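Local coordinates for protein isoprenyl transferase (Campylobacter jejuni, PDB 3UGS) that probably catalyses the magnesium-dependent condensation of isopentenyl diphosphate with allylic diphosphates to build long-chain polyprenyl diphosphates, at residues A[137-142]-A[161-166]. Residues are numbered along the deposited sequence; the frame is centred on the assembly and turned at random.
Sequences RDEIIR and QNLDLP
A helix-to-loop salt-bridge network, D138–R142–D164, joins helix 136-149 of this cis-prenyltransferase to the loop that leads into strand 171-175, and beside it E139 takes hold of the loop backbone. The R142 chain bends about its CG-CD bond, where chi3 of -77° turns NE aside, and its guanidinium meets D164 end-on with two nitrogens, NH1 reaching OD2 at 2.6 Å and NH2 reaching OD1 at 2.9 Å. The guanidinium and carboxylate planes are 39° apart: NH1 approaches OD2 from above the carboxylate plane, whereas NH2 comes to OD1 on its syn side. One helical turn back, D138 OD2 accepts a hydrogen bond from R142 NE at 2.8 Å, almost straight, so three nitrogens of one guanidinium are engaged and its rotation is fixed. R146 and the backbone N of G100 also bind the D164 carboxylate, which probably favours its charged form.

E139, with CG anti to its backbone N (chi1 -169°), extends toward the loop. Its OE2 accepts a hydrogen bond from the backbone N of L165 at 3.0 Å, nearly along the C-O axis, while OE1 is held by Y134 and Q188. The L163 side chain crosses that of E139 at about a right angle, its CD2 lying 3.6 Å from E139 CD; the same methyl touches I140. Buried carboxylate and apolar branch thus pack together in a helix-to-loop junction of the parallel-sheet cis-prenyltransferase fold.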
loop_
_atom_site.group_PDB
_atom_site.type_symbol
_atom_site.label_atom_id
_atom_site.label_comp_id
_atom_site.label_asym_id
_atom_site.label_seq_id
_atom_site.Cartn_x
_atom_site.Cartn_y
_atom_site.Cartn_z
ATOM N N ARG A 137 5.731 5.417 -5.898
ATOM C CA ARG A 137 5.733 6.852 -5.612
ATOM C C ARG A 137 6.079 7.627 -6.893
ATOM O O ARG A 137 5.461 8.605 -7.240
ATOM C CB ARG A 137 6.695 7.218 -4.479
ATOM C CG ARG A 137 6.148 6.947 -3.085
ATOM C CD ARG A 137 7.215 7.206 -2.027
ATOM N NE ARG A 137 6.769 6.920 -0.646
ATOM C CZ ARG A 137 7.366 7.401 0.445
ATOM N NH1 ARG A 137 8.408 8.181 0.320
ATOM N NH2 ARG A 137 6.935 7.088 1.658
ATOM N N ASP A 138 7.073 7.123 -7.581
ATOM C CA ASP A 138 7.552 7.684 -8.861
ATOM C C ASP A 138 6.467 7.553 -9.908
ATOM O O ASP A 138 6.195 8.460 -10.643
ATOM C CB ASP A 138 8.865 6.978 -9.303
ATOM C CG ASP A 138 9.314 7.338 -10.742
ATOM O OD1 ASP A 138 9.886 8.408 -10.936
ATOM O OD2 ASP A 138 9.152 6.523 -11.687
ATOM N N GLU A 139 5.835 6.391 -9.981
ATOM C CA GLU A 139 4.729 6.178 -10.948
ATOM C C GLU A 139 3.637 7.230 -10.696
ATOM O O GLU A 139 3.122 7.922 -11.589
ATOM C CB GLU A 139 4.148 4.791 -10.831
ATOM C CG GLU A 139 3.191 4.437 -11.985
ATOM C CD GLU A 139 2.260 3.247 -11.675
ATOM O OE1 GLU A 139 2.198 2.759 -10.484
ATOM O OE2 GLU A 139 1.559 2.809 -12.636
ATOM N N ILE A 140 3.331 7.390 -9.428
ATOM C CA ILE A 140 2.292 8.359 -9.002
ATOM C C ILE A 140 2.620 9.806 -9.428
ATOM O O ILE A 140 1.768 10.558 -9.910
ATOM C CB ILE A 140 2.010 8.304 -7.501
ATOM C CG1 ILE A 140 1.338 6.962 -7.142
ATOM C CG2 ILE A 140 1.120 9.472 -7.071
ATOM C CD1 ILE A 140 1.082 6.791 -5.659
ATOM N N ILE A 141 3.873 10.174 -9.256
ATOM C CA ILE A 141 4.366 11.534 -9.659
ATOM C C ILE A 141 4.279 11.715 -11.162
ATOM O O ILE A 141 3.831 12.719 -11.665
ATOM C CB ILE A 141 5.806 11.838 -9.185
ATOM C CG1 ILE A 141 5.764 12.744 -7.945
ATOM C CG2 ILE A 141 6.519 12.744 -10.198
ATOM C CD1 ILE A 141 5.222 12.182 -6.673
ATOM N N ARG A 142 4.695 10.692 -11.866
ATOM C CA ARG A 142 4.671 10.684 -13.324
ATOM C C ARG A 142 3.237 10.763 -13.849
ATOM O O ARG A 142 2.944 11.377 -14.868
ATOM C CB ARG A 142 5.422 9.466 -13.917
ATOM C CG ARG A 142 6.931 9.514 -13.590
ATOM C CD ARG A 142 7.849 8.616 -14.410
ATOM N NE ARG A 142 7.713 7.238 -13.920
ATOM C CZ ARG A 142 6.939 6.317 -14.468
ATOM N NH1 ARG A 142 6.819 5.120 -13.892
ATOM N NH2 ARG A 142 6.288 6.593 -15.586
ATOM N N GLN A 161 -6.059 6.895 -14.375
ATOM C CA GLN A 161 -6.034 6.598 -15.833
ATOM C C GLN A 161 -4.687 6.950 -16.484
ATOM O O GLN A 161 -4.404 6.581 -17.599
ATOM C CB GLN A 161 -7.152 7.309 -16.607
ATOM C CG GLN A 161 -8.539 6.801 -16.263
ATOM C CD GLN A 161 -8.592 5.260 -16.138
ATOM O OE1 GLN A 161 -8.921 4.707 -15.040
ATOM N NE2 GLN A 161 -8.291 4.546 -17.264
ATOM N N ASN A 162 -3.889 7.701 -15.782
ATOM C CA ASN A 162 -2.568 8.099 -16.294
ATOM C C ASN A 162 -1.382 7.385 -15.665
ATOM O O ASN A 162 -0.214 7.653 -16.004
ATOM C CB ASN A 162 -2.374 9.618 -16.252
ATOM C CG ASN A 162 -3.142 10.320 -17.364
ATOM O OD1 ASN A 162 -2.675 10.341 -18.517
ATOM N ND2 ASN A 162 -4.329 10.860 -17.042
ATOM N N LEU A 163 -1.694 6.469 -14.762
ATOM C CA LEU A 163 -0.665 5.586 -14.200
ATOM C C LEU A 163 -0.072 4.753 -15.331
ATOM O O LEU A 163 -0.667 4.582 -16.363
ATOM C CB LEU A 163 -1.191 4.697 -13.086
ATOM C CG LEU A 163 -1.541 5.352 -11.753
ATOM C CD1 LEU A 163 -2.453 4.413 -10.976
ATOM C CD2 LEU A 163 -0.284 5.706 -10.970
ATOM N N ASP A 164 1.164 4.296 -15.136
ATOM C CA ASP A 164 1.793 3.331 -16.077
ATOM C C ASP A 164 0.870 2.115 -16.214
ATOM O O ASP A 164 0.797 1.489 -17.251
ATOM C CB ASP A 164 3.129 2.816 -15.566
ATOM C CG ASP A 164 4.263 3.782 -15.793
ATOM O OD1 ASP A 164 4.070 4.857 -16.432
ATOM O OD2 ASP A 164 5.389 3.439 -15.342
ATOM N N LEU A 165 0.210 1.788 -15.104
ATOM C CA LEU A 165 -0.703 0.637 -14.999
ATOM C C LEU A 165 -1.978 0.979 -14.238
ATOM O O LEU A 165 -2.078 0.774 -13.039
ATOM C CB LEU A 165 -0.006 -0.568 -14.358
ATOM C CG LEU A 165 -0.790 -1.881 -14.308
ATOM C CD1 LEU A 165 -1.181 -2.399 -15.678
ATOM C CD2 LEU A 165 0.060 -2.885 -13.565
ATOM N N PRO A 166 -2.990 1.463 -14.966
ATOM C CA PRO A 166 -4.242 1.937 -14.363
ATOM C C PRO A 166 -5.065 0.930 -13.569
ATOM O O PRO A 166 -5.893 1.316 -12.721
ATOM C CB PRO A 166 -5.043 2.419 -15.589
ATOM C CG PRO A 166 -4.016 2.737 -16.630
ATOM C CD PRO A 166 -2.999 1.648 -16.434
#